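Local coordinates for protein synaptotagmin-1 (Arabidopsis thaliana, PDB 7AS6) that helps maintain plasma membrane integrity during freezing and osmotic stress, here seen through its first C2 domain, a beta-sandwich module that probably binds phospholipid, at residues M100-H105 / E135-P140; K106-L112 / G130-L136. One frame throughout, in Å; residues are numbered along the deposited sequence.

Contact 1: M100-H105 / E135-P140. With NI (nickel (II) ion), chain D.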
ATOM      1  N   MET A 100       6.567   8.906  -9.409  1.00 63.34           N
ATOM      2  CA  MET A 100       5.339   9.152 -10.163  1.00 62.80           C
ATOM      3  C   MET A 100       5.655   9.715 -11.548  1.00 59.75           C
ATOM      4  O   MET A 100       6.723  10.283 -11.783  1.00 60.65           O
ATOM      5  CB  MET A 100       4.434  10.165  -9.450  1.00 59.80           C
ATOM      6  CG  MET A 100       3.845   9.757  -8.106  1.00 62.70           C
ATOM      7  SD  MET A 100       2.785  11.101  -7.485  1.00 63.95           S
ATOM      8  CE  MET A 100       3.933  12.483  -7.496  1.00 62.38           C
ATOM      9  N   VAL A 101       4.687   9.576 -12.457  1.00 60.96           N
ATOM     10  CA  VAL A 101       4.717  10.205 -13.782  1.00 63.71           C
ATOM     11  C   VAL A 101       3.358  10.851 -14.037  1.00 63.33           C
ATOM     12  O   VAL A 101       2.334  10.161 -13.940  1.00 64.43           O
ATOM     13  CB  VAL A 101       5.051   9.194 -14.895  1.00 66.35           C
ATOM     14  CG1 VAL A 101       5.149   9.912 -16.256  1.00 68.72           C
ATOM     15  CG2 VAL A 101       6.343   8.460 -14.600  1.00 69.87           C
ATOM     16  N   PRO A 102       3.280  12.146 -14.371  1.00 62.89           N
ATOM     17  CA  PRO A 102       1.960  12.782 -14.540  1.00 63.51           C
ATOM     18  C   PRO A 102       1.193  12.159 -15.701  1.00 65.25           C
ATOM     19  O   PRO A 102       1.749  11.947 -16.778  1.00 63.67           O
ATOM     20  CB  PRO A 102       2.305  14.252 -14.812  1.00 64.84           C
ATOM     21  CG  PRO A 102       3.714  14.213 -15.369  1.00 59.05           C
ATOM     22  CD  PRO A 102       4.384  13.085 -14.622  1.00 61.43           C
ATOM     23  N   ASP A 103      -0.079  11.819 -15.456  1.00 66.83           N
ATOM     24  CA  ASP A 103      -0.983  11.318 -16.499  1.00 66.65           C
ATOM     25  C   ASP A 103      -0.525   9.984 -17.104  1.00 66.69           C
ATOM     26  O   ASP A 103      -0.750   9.727 -18.289  1.00 74.90           O
ATOM     27  CB  ASP A 103      -1.159  12.354 -17.620  1.00 71.49           C
ATOM     28  CG  ASP A 103      -1.845  13.623 -17.150  1.00 74.16           C
ATOM     29  OD1 ASP A 103      -2.712  13.538 -16.251  1.00 77.42           O
ATOM     30  OD2 ASP A 103      -1.523  14.704 -17.690  1.00 86.66           O
ATOM     31  N   GLU A 104       0.140   9.134 -16.325  1.00 59.44           N
ATOM     32  CA  GLU A 104       0.515   7.783 -16.746  1.00 61.82           C
ATOM     33  C   GLU A 104       0.222   6.828 -15.595  1.00 62.94           C
ATOM     34  O   GLU A 104       0.610   7.102 -14.457  1.00 60.38           O
ATOM     35  CB  GLU A 104       2.011   7.663 -17.107  1.00 66.19           C
ATOM     36  CG  GLU A 104       2.465   7.958 -18.568  1.00 76.76           C
ATOM     37  CD  GLU A 104       3.930   7.514 -18.807  1.00 84.71           C
ATOM     38  OE1 GLU A 104       4.480   6.798 -17.936  1.00 91.89           O
ATOM     39  OE2 GLU A 104       4.539   7.869 -19.843  1.00 92.99           O
ATOM     40  N   HIS A 105      -0.443   5.716 -15.882  1.00 60.50           N
ATOM     41  CA  HIS A 105      -0.486   4.620 -14.920  1.00 61.64           C
ATOM     42  C   HIS A 105       0.890   3.976 -14.863  1.00 62.90           C
ATOM     43  O   HIS A 105       1.402   3.497 -15.881  1.00 64.02           O
ATOM     44  CB  HIS A 105      -1.537   3.594 -15.317  1.00 61.09           C
ATOM     45  CG  HIS A 105      -2.882   4.188 -15.574  1.00 65.28           C
ATOM     46  ND1 HIS A 105      -3.837   4.321 -14.589  1.00 65.11           N
ATOM     47  CD2 HIS A 105      -3.429   4.695 -16.704  1.00 64.97           C
ATOM     48  CE1 HIS A 105      -4.915   4.890 -15.102  1.00 69.58           C
ATOM     49  NE2 HIS A 105      -4.692   5.125 -16.383  1.00 70.96           N
ATOM     50  N   GLU A 135      -0.211   0.537  -8.219  1.00 48.47           N
ATOM     51  CA  GLU A 135      -0.119   1.491  -9.323  1.00 49.30           C
ATOM     52  C   GLU A 135      -0.309   2.898  -8.794  1.00 51.32           C
ATOM     53  O   GLU A 135      -1.048   3.121  -7.833  1.00 54.13           O
ATOM     54  CB  GLU A 135      -1.180   1.292 -10.395  1.00 52.02           C
ATOM     55  CG  GLU A 135      -1.061   0.065 -11.250  1.00 54.93           C
ATOM     56  CD  GLU A 135      -2.203   0.012 -12.247  1.00 63.47           C
ATOM     57  OE1 GLU A 135      -2.776   1.099 -12.531  1.00 59.65           O
ATOM     58  OE2 GLU A 135      -2.546  -1.105 -12.713  1.00 63.87           O
ATOM     59  N   LEU A 136       0.339   3.845  -9.446  1.00 51.23           N
ATOM     60  CA  LEU A 136       0.175   5.247  -9.117  1.00 50.79           C
ATOM     61  C   LEU A 136      -0.214   5.999 -10.374  1.00 52.74           C
ATOM     62  O   LEU A 136       0.327   5.739 -11.452  1.00 55.20           O
ATOM     63  CB  LEU A 136       1.454   5.844  -8.535  1.00 53.27           C
ATOM     64  CG  LEU A 136       2.111   5.174  -7.333  1.00 54.91           C
ATOM     65  CD1 LEU A 136       3.294   6.013  -6.893  1.00 58.53           C
ATOM     66  CD2 LEU A 136       1.133   4.978  -6.188  1.00 50.16           C
ATOM     67  N   LEU A 137      -1.166   6.917 -10.236  1.00 52.54           N
ATOM     68  CA  LEU A 137      -1.513   7.858 -11.297  1.00 55.39           C
ATOM     69  C   LEU A 137      -1.519   9.251 -10.687  1.00 57.01           C
ATOM     70  O   LEU A 137      -2.354   9.552  -9.831  1.00 52.63           O
ATOM     71  CB  LEU A 137      -2.864   7.528 -11.932  1.00 52.39           C
ATOM     72  CG  LEU A 137      -3.356   8.583 -12.928  1.00 58.56           C
ATOM     73  CD1 LEU A 137      -2.393   8.705 -14.102  1.00 57.64           C
ATOM     74  CD2 LEU A 137      -4.763   8.273 -13.410  1.00 62.44           C
ATOM     75  N   TYR A 138      -0.591  10.102 -11.121  1.00 55.10           N
ATOM     76  CA  TYR A 138      -0.483  11.443 -10.569  1.00 57.55           C
ATOM     77  C   TYR A 138      -1.222  12.420 -11.473  1.00 62.35           C
ATOM     78  O   TYR A 138      -0.903  12.544 -12.660  1.00 63.86           O
ATOM     79  CB  TYR A 138       0.977  11.855 -10.406  1.00 56.34           C
ATOM     80  CG  TYR A 138       1.121  13.245  -9.847  1.00 62.69           C
ATOM     81  CD1 TYR A 138       0.465  13.603  -8.677  1.00 64.75           C
ATOM     82  CD2 TYR A 138       1.908  14.203 -10.483  1.00 64.24           C
ATOM     83  CE1 TYR A 138       0.584  14.868  -8.154  1.00 68.59           C
ATOM     84  CE2 TYR A 138       2.030  15.484  -9.967  1.00 65.67           C
ATOM     85  CZ  TYR A 138       1.357  15.807  -8.800  1.00 69.77           C
ATOM     86  OH  TYR A 138       1.461  17.067  -8.256  1.00 74.96           O
ATOM     87  N   LYS A 139      -2.214  13.103 -10.911  1.00 62.52           N
ATOM     88  CA  LYS A 139      -2.935  14.145 -11.632  1.00 65.03           C
ATOM     89  C   LYS A 139      -2.585  15.480 -10.999  1.00 68.01           C
ATOM     90  O   LYS A 139      -3.140  15.837  -9.948  1.00 66.95           O
ATOM     91  CB  LYS A 139      -4.445  13.902 -11.592  1.00 66.08           C
ATOM     92  CG  LYS A 139      -4.858  12.601 -12.257  1.00 65.23           C
ATOM     93  CD  LYS A 139      -4.420  12.551 -13.723  1.00 69.52           C
ATOM     94  CE  LYS A 139      -5.554  12.952 -14.655  1.00 73.24           C
ATOM     95  NZ  LYS A 139      -5.191  12.777 -16.091  1.00 79.01           N
ATOM     96  N   PRO A 140      -1.644  16.229 -11.566  1.00 67.13           N
ATOM     97  CA  PRO A 140      -1.344  17.564 -11.044  1.00 72.73           C
ATOM     98  C   PRO A 140      -2.427  18.553 -11.440  1.00 76.03           C
ATOM     99  O   PRO A 140      -3.150  18.355 -12.420  1.00 75.69           O
ATOM    100  CB  PRO A 140      -0.010  17.904 -11.717  1.00 70.02           C
ATOM    101  CG  PRO A 140      -0.079  17.163 -13.024  1.00 67.22           C
ATOM    102  CD  PRO A 140      -0.823  15.888 -12.742  1.00 66.87           C
TER
HETATM  103 NI    NI D 403      -6.338   6.227 -17.885  1.00109.60          NI
HETATM  104  O   HOH W   1       1.964   8.357 -12.182  1.00 56.51           O

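Contact 2: K106-L112 / G130-L136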
ATOM      1  N   LYS A 106       1.508   3.990 -13.690  1.00 56.11           N
ATOM      2  CA  LYS A 106       2.812   3.371 -13.507  1.00 52.71           C
ATOM      3  C   LYS A 106       2.696   2.320 -12.413  1.00 56.55           C
ATOM      4  O   LYS A 106       2.291   2.630 -11.288  1.00 49.89           O
ATOM      5  CB  LYS A 106       3.881   4.411 -13.169  1.00 58.62           C
ATOM      6  CG  LYS A 106       5.312   3.858 -13.187  1.00 62.02           C
ATOM      7  CD  LYS A 106       6.353   4.973 -13.318  1.00 68.48           C
ATOM      8  CE  LYS A 106       7.764   4.452 -13.050  1.00 71.73           C
ATOM      9  NZ  LYS A 106       8.756   5.548 -12.814  1.00 75.28           N
ATOM     10  N   ALA A 107       3.050   1.085 -12.750  1.00 51.33           N
ATOM     11  CA  ALA A 107       2.928  -0.047 -11.853  1.00 53.18           C
ATOM     12  C   ALA A 107       4.265  -0.315 -11.182  1.00 56.29           C
ATOM     13  O   ALA A 107       5.320  -0.141 -11.795  1.00 57.59           O
ATOM     14  CB  ALA A 107       2.468  -1.288 -12.618  1.00 54.88           C
ATOM     15  N   PHE A 108       4.210  -0.727  -9.913  1.00 52.74           N
ATOM     16  CA  PHE A 108       5.391  -1.045  -9.124  1.00 56.89           C
ATOM     17  C   PHE A 108       5.173  -2.368  -8.416  1.00 55.97           C
ATOM     18  O   PHE A 108       4.050  -2.699  -8.023  1.00 55.66           O
ATOM     19  CB  PHE A 108       5.696   0.039  -8.068  1.00 56.77           C
ATOM     20  CG  PHE A 108       5.813   1.426  -8.631  1.00 55.39           C
ATOM     21  CD1 PHE A 108       7.044   1.928  -9.029  1.00 62.77           C
ATOM     22  CD2 PHE A 108       4.693   2.232  -8.765  1.00 56.26           C
ATOM     23  CE1 PHE A 108       7.157   3.211  -9.558  1.00 60.14           C
ATOM     24  CE2 PHE A 108       4.798   3.520  -9.289  1.00 58.50           C
ATOM     25  CZ  PHE A 108       6.031   4.006  -9.687  1.00 57.90           C
ATOM     26  N   THR A 109       6.255  -3.117  -8.238  1.00 58.72           N
ATOM     27  CA  THR A 109       6.246  -4.315  -7.400  1.00 58.74           C
ATOM     28  C   THR A 109       7.170  -4.081  -6.214  1.00 58.98           C
ATOM     29  O   THR A 109       8.385  -3.944  -6.389  1.00 57.04           O
ATOM     30  CB  THR A 109       6.688  -5.542  -8.189  1.00 62.50           C
ATOM     31  OG1 THR A 109       5.797  -5.736  -9.296  1.00 60.96           O
ATOM     32  CG2 THR A 109       6.663  -6.767  -7.287  1.00 63.66           C
ATOM     33  N   LEU A 110       6.600  -4.038  -5.013  1.00 60.69           N
ATOM     34  CA  LEU A 110       7.358  -3.817  -3.791  1.00 58.42           C
ATOM     35  C   LEU A 110       7.509  -5.139  -3.061  1.00 60.97           C
ATOM     36  O   LEU A 110       6.516  -5.822  -2.786  1.00 58.97           O
ATOM     37  CB  LEU A 110       6.661  -2.798  -2.887  1.00 56.73           C
ATOM     38  CG  LEU A 110       6.199  -1.542  -3.623  1.00 59.56           C
ATOM     39  CD1 LEU A 110       5.391  -0.615  -2.719  1.00 54.87           C
ATOM     40  CD2 LEU A 110       7.410  -0.827  -4.186  1.00 59.31           C
ATOM     41  N   GLU A 111       8.743  -5.511  -2.760  1.00 63.10           N
ATOM     42  CA  GLU A 111       8.956  -6.688  -1.934  1.00 67.02           C
ATOM     43  C   GLU A 111       8.661  -6.315  -0.491  1.00 61.05           C
ATOM     44  O   GLU A 111       9.075  -5.252  -0.022  1.00 60.41           O
ATOM     45  CB  GLU A 111      10.380  -7.222  -2.102  1.00 71.11           C
ATOM     46  CG  GLU A 111      10.620  -7.788  -3.510  1.00 83.16           C
ATOM     47  CD  GLU A 111      11.842  -8.695  -3.611  1.00 99.25           C
ATOM     48  OE1 GLU A 111      12.511  -8.924  -2.576  1.00100.99           O
ATOM     49  OE2 GLU A 111      12.132  -9.180  -4.732  1.00105.92           O
ATOM     50  N   LEU A 112       7.899  -7.158   0.196  1.00 63.74           N
ATOM     51  CA  LEU A 112       7.549  -6.884   1.581  1.00 59.67           C
ATOM     52  C   LEU A 112       8.717  -7.224   2.489  1.00 60.68           C
ATOM     53  O   LEU A 112       9.328  -8.290   2.356  1.00 61.95           O
ATOM     54  CB  LEU A 112       6.314  -7.680   1.975  1.00 59.83           C
ATOM     55  CG  LEU A 112       5.157  -7.270   1.079  1.00 56.65           C
ATOM     56  CD1 LEU A 112       4.011  -8.225   1.258  1.00 55.58           C
ATOM     57  CD2 LEU A 112       4.743  -5.844   1.400  1.00 55.54           C
ATOM     58  N   GLY A 130       6.720 -12.153   0.467  1.00 64.70           N
ATOM     59  CA  GLY A 130       5.776 -11.884  -0.598  1.00 59.17           C
ATOM     60  C   GLY A 130       6.035 -10.550  -1.274  1.00 59.62           C
ATOM     61  O   GLY A 130       6.909  -9.763  -0.896  1.00 59.18           O
ATOM     62  N   LYS A 131       5.246 -10.304  -2.309  1.00 55.44           N
ATOM     63  CA  LYS A 131       5.344  -9.088  -3.101  1.00 57.84           C
ATOM     64  C   LYS A 131       4.003  -8.381  -3.063  1.00 53.16           C
ATOM     65  O   LYS A 131       2.954  -9.031  -3.050  1.00 57.25           O
ATOM     66  CB  LYS A 131       5.734  -9.399  -4.555  1.00 56.98           C
ATOM     67  CG  LYS A 131       7.165  -9.864  -4.717  1.00 68.98           C
ATOM     68  CD  LYS A 131       7.489 -10.218  -6.160  1.00 74.68           C
ATOM     69  CE  LYS A 131       8.998 -10.309  -6.379  1.00 83.11           C
ATOM     70  NZ  LYS A 131       9.642 -11.259  -5.434  1.00 88.67           N
ATOM     71  N   LEU A 132       4.031  -7.055  -3.030  1.00 52.68           N
ATOM     72  CA  LEU A 132       2.830  -6.252  -3.206  1.00 50.42           C
ATOM     73  C   LEU A 132       2.930  -5.523  -4.534  1.00 51.00           C
ATOM     74  O   LEU A 132       3.977  -4.947  -4.842  1.00 51.50           O
ATOM     75  CB  LEU A 132       2.669  -5.239  -2.080  1.00 48.84           C
ATOM     76  CG  LEU A 132       1.361  -4.458  -2.084  1.00 49.28           C
ATOM     77  CD1 LEU A 132       0.184  -5.379  -1.832  1.00 40.76           C
ATOM     78  CD2 LEU A 132       1.385  -3.319  -1.066  1.00 45.91           C
ATOM     79  N   GLU A 133       1.854  -5.555  -5.323  1.00 48.89           N
ATOM     80  CA  GLU A 133       1.800  -4.859  -6.613  1.00 51.52           C
ATOM     81  C   GLU A 133       0.808  -3.709  -6.532  1.00 48.78           C
ATOM     82  O   GLU A 133      -0.345  -3.904  -6.124  1.00 45.93           O
ATOM     83  CB  GLU A 133       1.425  -5.813  -7.747  1.00 50.22           C
ATOM     84  CG  GLU A 133       2.402  -6.986  -7.836  1.00 59.78           C
ATOM     85  CD  GLU A 133       2.258  -7.811  -9.097  1.00 68.14           C
ATOM     86  OE1 GLU A 133       1.323  -7.547  -9.885  1.00 71.58           O
ATOM     87  OE2 GLU A 133       3.096  -8.724  -9.307  1.00 72.76           O
ATOM     88  N   VAL A 134       1.269  -2.506  -6.884  1.00 43.45           N
ATOM     89  CA  VAL A 134       0.476  -1.289  -6.775  1.00 47.91           C
ATOM     90  C   VAL A 134       0.649  -0.468  -8.053  1.00 50.40           C
ATOM     91  O   VAL A 134       1.537  -0.726  -8.869  1.00 52.99           O
ATOM     92  CB  VAL A 134       0.867  -0.440  -5.545  1.00 48.14           C
ATOM     93  CG1 VAL A 134       0.930  -1.290  -4.277  1.00 45.81           C
ATOM     94  CG2 VAL A 134       2.192   0.229  -5.783  1.00 49.84           C
ATOM     95  N   GLU A 135      -0.211   0.537  -8.219  1.00 48.47           N
ATOM     96  CA  GLU A 135      -0.119   1.491  -9.323  1.00 49.30           C
ATOM     97  C   GLU A 135      -0.309   2.898  -8.794  1.00 51.32           C
ATOM     98  O   GLU A 135      -1.048   3.121  -7.833  1.00 54.13           O
ATOM     99  CB  GLU A 135      -1.180   1.292 -10.395  1.00 52.02           C
ATOM    100  CG  GLU A 135      -1.061   0.065 -11.250  1.00 54.93           C
ATOM    101  CD  GLU A 135      -2.203   0.012 -12.247  1.00 63.47           C
ATOM    102  OE1 GLU A 135      -2.776   1.099 -12.531  1.00 59.65           O
ATOM    103  OE2 GLU A 135      -2.546  -1.105 -12.713  1.00 63.87           O
ATOM    104  N   LEU A 136       0.339   3.845  -9.446  1.00 51.23           N
ATOM    105  CA  LEU A 136       0.175   5.247  -9.117  1.00 50.79           C
ATOM    106  C   LEU A 136      -0.214   5.999 -10.374  1.00 52.74           C
ATOM    107  O   LEU A 136       0.327   5.739 -11.452  1.00 55.20           O
ATOM    108  CB  LEU A 136       1.454   5.844  -8.535  1.00 53.27           C
ATOM    109  CG  LEU A 136       2.111   5.174  -7.333  1.00 54.91           C
ATOM    110  CD1 LEU A 136       3.294   6.013  -6.893  1.00 58.53           C
ATOM    111  CD2 LEU A 136       1.133   4.978  -6.188  1.00 50.16           C
TER

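Contact 1: M100-H105 / E135-P140
Two direct polar links hold the loop 100-105 to the last residues, 135-140, of strand 131-140. Asp103 N donates to Tyr138 O at 3.0 Å, nearly straight, and the side chain of Asp103 swings back so that OD1 forms a 2.6 Å salt bridge with Lys139 NZ. Water 1 sits between loop and strand, 2.5 Å from Val101 O and 2.9 Å from Glu104 O, and accepts from Tyr138 N at 3.3 Å. Val101 to Glu104 form a type II beta turn, which leads the chain from strand 88-96 of one sheet of the C2 beta-sandwich towards strand 106-111 of the other. Apolar contacts gather at Met100: its CE sits over the Tyr138 ring in a CH-pi contact, 3.8 Å from the centroid, SD adds an oblique Met-aromatic contact, and CG meets Leu136 CD1 at 4.0 Å. Pro102 CB packs on Pro140 CD at 4.1 Å. At the exposed edge, His105 CE1 lies 3.8 Å from Leu137 CD2, while His105 NE2 binds a nickel ion at 2.5 Å.

Contact 2: K106-L112 / G130-L136
Phe108 gives up the most surface here, and it sits in the middle of an antiparallel pairing between strand 106-111 and residues 131-136 of strand 131-140. Its N donates to Val134 O at 2.9 Å and its O accepts from Val134 N at 3.0 Å, making a hydrogen-bonded pair. The ring leans along the neighbouring strand until CE2 is 3.7 Å from Leu136 CG, and CB rests 4.2 Å from Val134 CG2. Leu132 comes next. It is paired with Leu110 through two 2.8 Å bonds, Leu110 N to Leu132 O and Leu132 N to Leu110 O, and Leu112 CD2 packs on its CB at 4.1 Å. Phe108, Leu110, Leu132, Val134 and Leu136 share the face turned to the second sheet of the C2 sandwich, where Phe76 meets both Leu110 and Leu132, and Leu95 meets Phe108. Lys131, on the other face, lays its CD 3.7 Å from Thr109 CG2 and carries NZ to Glu111 OE2 at 3.3 Å, a weak bond within a salt bridge; Tyr128 is a further partner of NZ. Beyond the last pair, Leu112 N still bonds Gly130 O at 3.0 Å. The chemistry is thus two-sided: hydrocarbon side chains join this sheet edge to the sandwich interior, while Thr109, Glu111, Lys131 and Glu133, the last salt-bridged to Arg16 on neighbouring strand 8-18, make the outer face polar and charged.

Coming from the N terminus, the chain runs through most of both sheets before strand 88-96 leads into the loop holding 100-105. Strand 106-111 follows directly, and the chain then passes through a strandless excursion, partly unmodelled, to return along strand 131-140. The first half of that strand closes the excursion in contact 2; its second half meets 100-105 in contact 1, so the wider loop that contact 1 closes encloses the shorter one of contact 2. The two share Glu135 and Leu136, and Val101 CG2 touches Lys106 CD at 3.7 Å where they join. Together they fix an edge strand and the intersheet connection before it to one inner strand, itself paired with strand 8-18.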